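Local coordinates for sterol carrier protein 2 (Thermus thermophilus, PDB 2CX7) that probably binds sterols or other lipids in a hydrophobic pocket and carries them, as a small single-domain member of the SCP-2 family, at residues A7-Y12 against V49-D54; E92-L97 against Q117-L122. All coordinates share one frame; numbering follows the deposited sequence.

Contact 1 (A7-Y12 against V49-D54)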
# COMPACT_ATOMS: atom_id res chain seq x y z
N ALA A 7 -6.58 -12.40 3.73
CA ALA A 7 -6.32 -13.25 2.58
C ALA A 7 -5.69 -12.43 1.46
O ALA A 7 -4.79 -12.89 0.76
CB ALA A 7 -7.62 -13.89 2.10
N TRP A 8 -6.17 -11.20 1.29
CA TRP A 8 -5.65 -10.31 0.25
C TRP A 8 -4.21 -9.93 0.59
O TRP A 8 -3.32 -10.02 -0.25
CB TRP A 8 -6.51 -9.04 0.16
CG TRP A 8 -6.23 -8.22 -1.05
CD1 TRP A 8 -6.75 -8.40 -2.30
CD2 TRP A 8 -5.30 -7.13 -1.16
NE1 TRP A 8 -6.22 -7.49 -3.18
CE2 TRP A 8 -5.32 -6.70 -2.50
CE3 TRP A 8 -4.46 -6.48 -0.25
CZ2 TRP A 8 -4.53 -5.64 -2.96
CZ3 TRP A 8 -3.67 -5.43 -0.71
CH2 TRP A 8 -3.71 -5.02 -2.05
N ALA A 9 -4.00 -9.52 1.83
CA ALA A 9 -2.67 -9.13 2.29
C ALA A 9 -1.64 -10.21 2.01
O ALA A 9 -0.53 -9.92 1.55
CB ALA A 9 -2.70 -8.81 3.77
N GLN A 10 -2.00 -11.46 2.31
CA GLN A 10 -1.10 -12.59 2.09
C GLN A 10 -0.85 -12.80 0.60
O GLN A 10 0.28 -13.03 0.19
CB GLN A 10 -1.69 -13.87 2.67
CG GLN A 10 -1.76 -13.91 4.18
CD GLN A 10 -2.34 -15.22 4.68
OE1 GLN A 10 -1.83 -16.30 4.36
NE2 GLN A 10 -3.41 -15.14 5.46
N ALA A 11 -1.91 -12.72 -0.19
CA ALA A 11 -1.77 -12.92 -1.63
C ALA A 11 -0.94 -11.80 -2.25
O ALA A 11 -0.24 -12.02 -3.23
CB ALA A 11 -3.15 -12.97 -2.29
N TYR A 12 -1.04 -10.61 -1.67
CA TYR A 12 -0.31 -9.44 -2.17
C TYR A 12 1.19 -9.60 -1.90
O TYR A 12 2.01 -9.36 -2.78
CB TYR A 12 -0.86 -8.18 -1.51
CG TYR A 12 -0.25 -6.88 -1.96
CD1 TYR A 12 0.19 -6.70 -3.28
CD2 TYR A 12 -0.21 -5.78 -1.10
CE1 TYR A 12 0.65 -5.47 -3.72
CE2 TYR A 12 0.24 -4.54 -1.53
CZ TYR A 12 0.67 -4.39 -2.84
OH TYR A 12 1.06 -3.15 -3.27
N VAL A 49 -9.14 0.20 8.61
CA VAL A 49 -8.41 -1.05 8.42
C VAL A 49 -7.17 -0.71 7.63
O VAL A 49 -7.10 0.34 7.00
CB VAL A 49 -9.25 -2.10 7.63
CG1 VAL A 49 -9.60 -1.57 6.25
CG2 VAL A 49 -8.49 -3.42 7.52
N ALA A 50 -6.18 -1.60 7.67
CA ALA A 50 -4.95 -1.34 6.95
C ALA A 50 -4.26 -2.63 6.56
O ALA A 50 -4.53 -3.69 7.13
CB ALA A 50 -4.02 -0.51 7.82
N VAL A 51 -3.38 -2.53 5.58
CA VAL A 51 -2.57 -3.66 5.16
C VAL A 51 -1.17 -3.13 5.42
O VAL A 51 -0.79 -2.09 4.89
CB VAL A 51 -2.73 -4.00 3.68
CG1 VAL A 51 -1.66 -5.01 3.27
CG2 VAL A 51 -4.12 -4.61 3.43
N VAL A 52 -0.42 -3.84 6.25
CA VAL A 52 0.93 -3.42 6.61
C VAL A 52 1.91 -4.38 5.96
O VAL A 52 1.85 -5.59 6.18
CB VAL A 52 1.09 -3.39 8.15
CG1 VAL A 52 2.46 -2.85 8.53
CG2 VAL A 52 -0.02 -2.53 8.76
N LEU A 53 2.80 -3.81 5.15
CA LEU A 53 3.81 -4.58 4.42
C LEU A 53 5.21 -4.40 5.02
O LEU A 53 5.68 -3.28 5.21
CB LEU A 53 3.85 -4.12 2.97
CG LEU A 53 2.51 -4.02 2.22
CD1 LEU A 53 2.68 -3.17 0.96
CD2 LEU A 53 2.03 -5.42 1.87
N ASP A 54 5.85 -5.52 5.33
CA ASP A 54 7.22 -5.52 5.86
C ASP A 54 8.08 -5.68 4.61
O ASP A 54 8.42 -6.79 4.21
CB ASP A 54 7.41 -6.71 6.80
CG ASP A 54 8.81 -6.78 7.39
OD1 ASP A 54 9.63 -5.88 7.13
OD2 ASP A 54 9.09 -7.75 8.12
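The indole of Trp8 and the phenol ring of Tyr12, one turn apart on the helix, reach the strand as a pair. CH2 of Trp8 sits 3.7 Å above one face of the Tyr12 ring, out toward its rim, while CB of Tyr12 lies over one face of the indole. Val51 crosses Trp8, and Leu53 crosses Tyr12, each at about a right angle. Val51 divides its branches: with CG1 anti to the backbone N (chi1 169°), that methyl meets Ala9 CB at 4.0 Å, and CG2 approaches CE3 of Trp8 at 4.1 Å. Leu53 puts a methyl against each of two neighbouring ring carbons, CD2 3.7 Å from Tyr12 CD2 and CD1 3.7 Å from Tyr12 CE2. No hydrogen bond crosses this buried, apolar contact; the Tyr12 hydroxyl is hydrogen-bonded to Leu122 O. Ala9 and Val51 are the nearest CA pair across the contact, 6.2 Å apart. Helix 6-17 thus packs on one face of the mixed sheet of the SCP-2 fold, its segment running 25° from the strand direction. Strand 49-56 lies between strands 32-37 and 59-67, and Val125 and Ala126 of helix 116-127 touch the helix's aromatic side chains.

Contact 2 (E92-L97 against Q117-L122)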
# COMPACT_ATOMS: atom_id res chain seq x y z
N GLU A 92 -4.16 7.28 -10.86
CA GLU A 92 -2.70 7.16 -10.86
C GLU A 92 -2.19 7.52 -9.46
O GLU A 92 -2.49 8.59 -8.94
CB GLU A 92 -2.13 8.09 -11.94
CG GLU A 92 -0.68 7.82 -12.33
CD GLU A 92 0.30 8.38 -11.33
OE1 GLU A 92 0.24 9.60 -11.07
OE2 GLU A 92 1.13 7.61 -10.80
N PRO A 93 -1.40 6.63 -8.83
CA PRO A 93 -0.88 6.88 -7.48
C PRO A 93 0.02 8.08 -7.18
O PRO A 93 -0.16 8.74 -6.15
CB PRO A 93 -0.23 5.55 -7.10
CG PRO A 93 0.22 5.00 -8.42
CD PRO A 93 -0.94 5.32 -9.34
N LEU A 94 0.98 8.37 -8.03
CA LEU A 94 1.87 9.50 -7.74
C LEU A 94 1.10 10.81 -7.68
O LEU A 94 1.29 11.61 -6.76
CB LEU A 94 2.99 9.58 -8.78
CG LEU A 94 3.88 8.33 -8.81
CD1 LEU A 94 5.00 8.54 -9.82
CD2 LEU A 94 4.45 8.05 -7.43
N SER A 95 0.22 11.04 -8.65
CA SER A 95 -0.57 12.27 -8.66
C SER A 95 -1.55 12.28 -7.49
O SER A 95 -1.83 13.32 -6.93
CB SER A 95 -1.31 12.42 -9.98
OG SER A 95 -0.41 12.87 -10.98
N ALA A 96 -2.09 11.12 -7.14
CA ALA A 96 -3.04 11.04 -6.02
C ALA A 96 -2.34 11.44 -4.73
O ALA A 96 -2.92 12.11 -3.88
CB ALA A 96 -3.60 9.64 -5.90
N LEU A 97 -1.08 11.02 -4.59
CA LEU A 97 -0.32 11.34 -3.38
C LEU A 97 -0.02 12.84 -3.35
O LEU A 97 -0.10 13.49 -2.30
CB LEU A 97 0.98 10.53 -3.34
CG LEU A 97 1.70 10.46 -2.00
CD1 LEU A 97 0.84 9.71 -1.00
CD2 LEU A 97 3.03 9.74 -2.18
N GLN A 117 9.34 4.74 -8.58
CA GLN A 117 9.12 3.57 -9.41
C GLN A 117 8.64 2.38 -8.57
O GLN A 117 7.79 1.60 -9.00
CB GLN A 117 10.40 3.21 -10.15
CG GLN A 117 10.20 2.15 -11.22
CD GLN A 117 11.49 1.83 -11.95
OE1 GLN A 117 12.49 1.46 -11.32
NE2 GLN A 117 11.48 1.96 -13.27
N ALA A 118 9.20 2.23 -7.37
CA ALA A 118 8.80 1.13 -6.49
C ALA A 118 7.32 1.33 -6.14
O ALA A 118 6.55 0.37 -6.09
CB ALA A 118 9.66 1.13 -5.21
N ALA A 119 6.93 2.58 -5.91
CA ALA A 119 5.54 2.89 -5.58
C ALA A 119 4.63 2.53 -6.75
O ALA A 119 3.57 1.92 -6.57
CB ALA A 119 5.40 4.38 -5.23
N GLN A 120 5.05 2.91 -7.96
CA GLN A 120 4.27 2.60 -9.15
C GLN A 120 4.11 1.08 -9.27
O GLN A 120 3.03 0.58 -9.60
CB GLN A 120 4.95 3.17 -10.40
CG GLN A 120 4.94 4.68 -10.47
CD GLN A 120 5.80 5.21 -11.61
OE1 GLN A 120 7.00 4.97 -11.66
NE2 GLN A 120 5.18 5.95 -12.53
N GLU A 121 5.19 0.34 -9.00
CA GLU A 121 5.13 -1.11 -9.09
C GLU A 121 4.26 -1.73 -7.98
O GLU A 121 3.52 -2.68 -8.23
CB GLU A 121 6.53 -1.73 -9.05
CG GLU A 121 7.35 -1.56 -10.33
CD GLU A 121 6.65 -2.13 -11.56
OE1 GLU A 121 5.84 -3.07 -11.41
OE2 GLU A 121 6.91 -1.65 -12.68
N LEU A 122 4.36 -1.19 -6.77
CA LEU A 122 3.55 -1.70 -5.65
C LEU A 122 2.09 -1.67 -6.07
O LEU A 122 1.34 -2.63 -5.85
CB LEU A 122 3.72 -0.81 -4.41
CG LEU A 122 4.94 -1.04 -3.50
CD1 LEU A 122 5.00 0.05 -2.44
CD2 LEU A 122 4.83 -2.41 -2.83
O HOH W 1 2.59 6.42 -12.58
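Leu94 packs its methyls against Ala119 and the stem of Gln120, and this apolar inner part contrasts with a polar, solvent-facing side. CD2 of Leu94 faces Ala119 CB at 4.4 Å. CD1 lies closer to Gln120, whose side chain Leu94 crosses at about a right angle, 3.9 Å from its CG and 3.8 Å from NE2. Gln120 runs extended beyond CG (chi2 172°), which carries its amide past the leucine to the solvent side. There a water links the N-cap of helix 93-99 to Gln120, accepting from Gln120 NE2 and donating to Glu92 OE2, both at 2.6 Å. Glu92 is that N-cap, and its two oxygens each take one of two successive amides at the helix start: OE1 takes Ser95 N at 2.8 Å from the syn side but tilted 33° out of the carboxylate plane, whereas OE2 takes Leu94 N at 2.9 Å from above that plane, 44° out of it. The bonds to the helix N-terminus hold the carboxylate in place for the water and would probably favour its charged form. An alanine in place of Gln120 would probably leave the water without its amide donor and uncover Leu94 CD1. Farther along helix 116-127, Glu121 and Leu122 touch Tyr22 of helix 20-25.

How the contacts relate
Both segments of contact 1 precede those of contact 2 in the sequence; the two centres are about 17 Å apart, to either side of the middle of the molecule, and all four segments belong to the one SCP-2 domain. Contact 1 joins the first helix to the sheet; contact 2 sets helix 93-99 beside the last helix, 116-127. The tie between them runs from Tyr12 OH to Leu122 O, 2.6 Å apart. Helix 116-127 is thus a member of the outer helix pair and also lies against the aromatic residues of helix 6-17, so the first and last helices of the chain meet, and contact 2 adds helix 93-99 to the last of them.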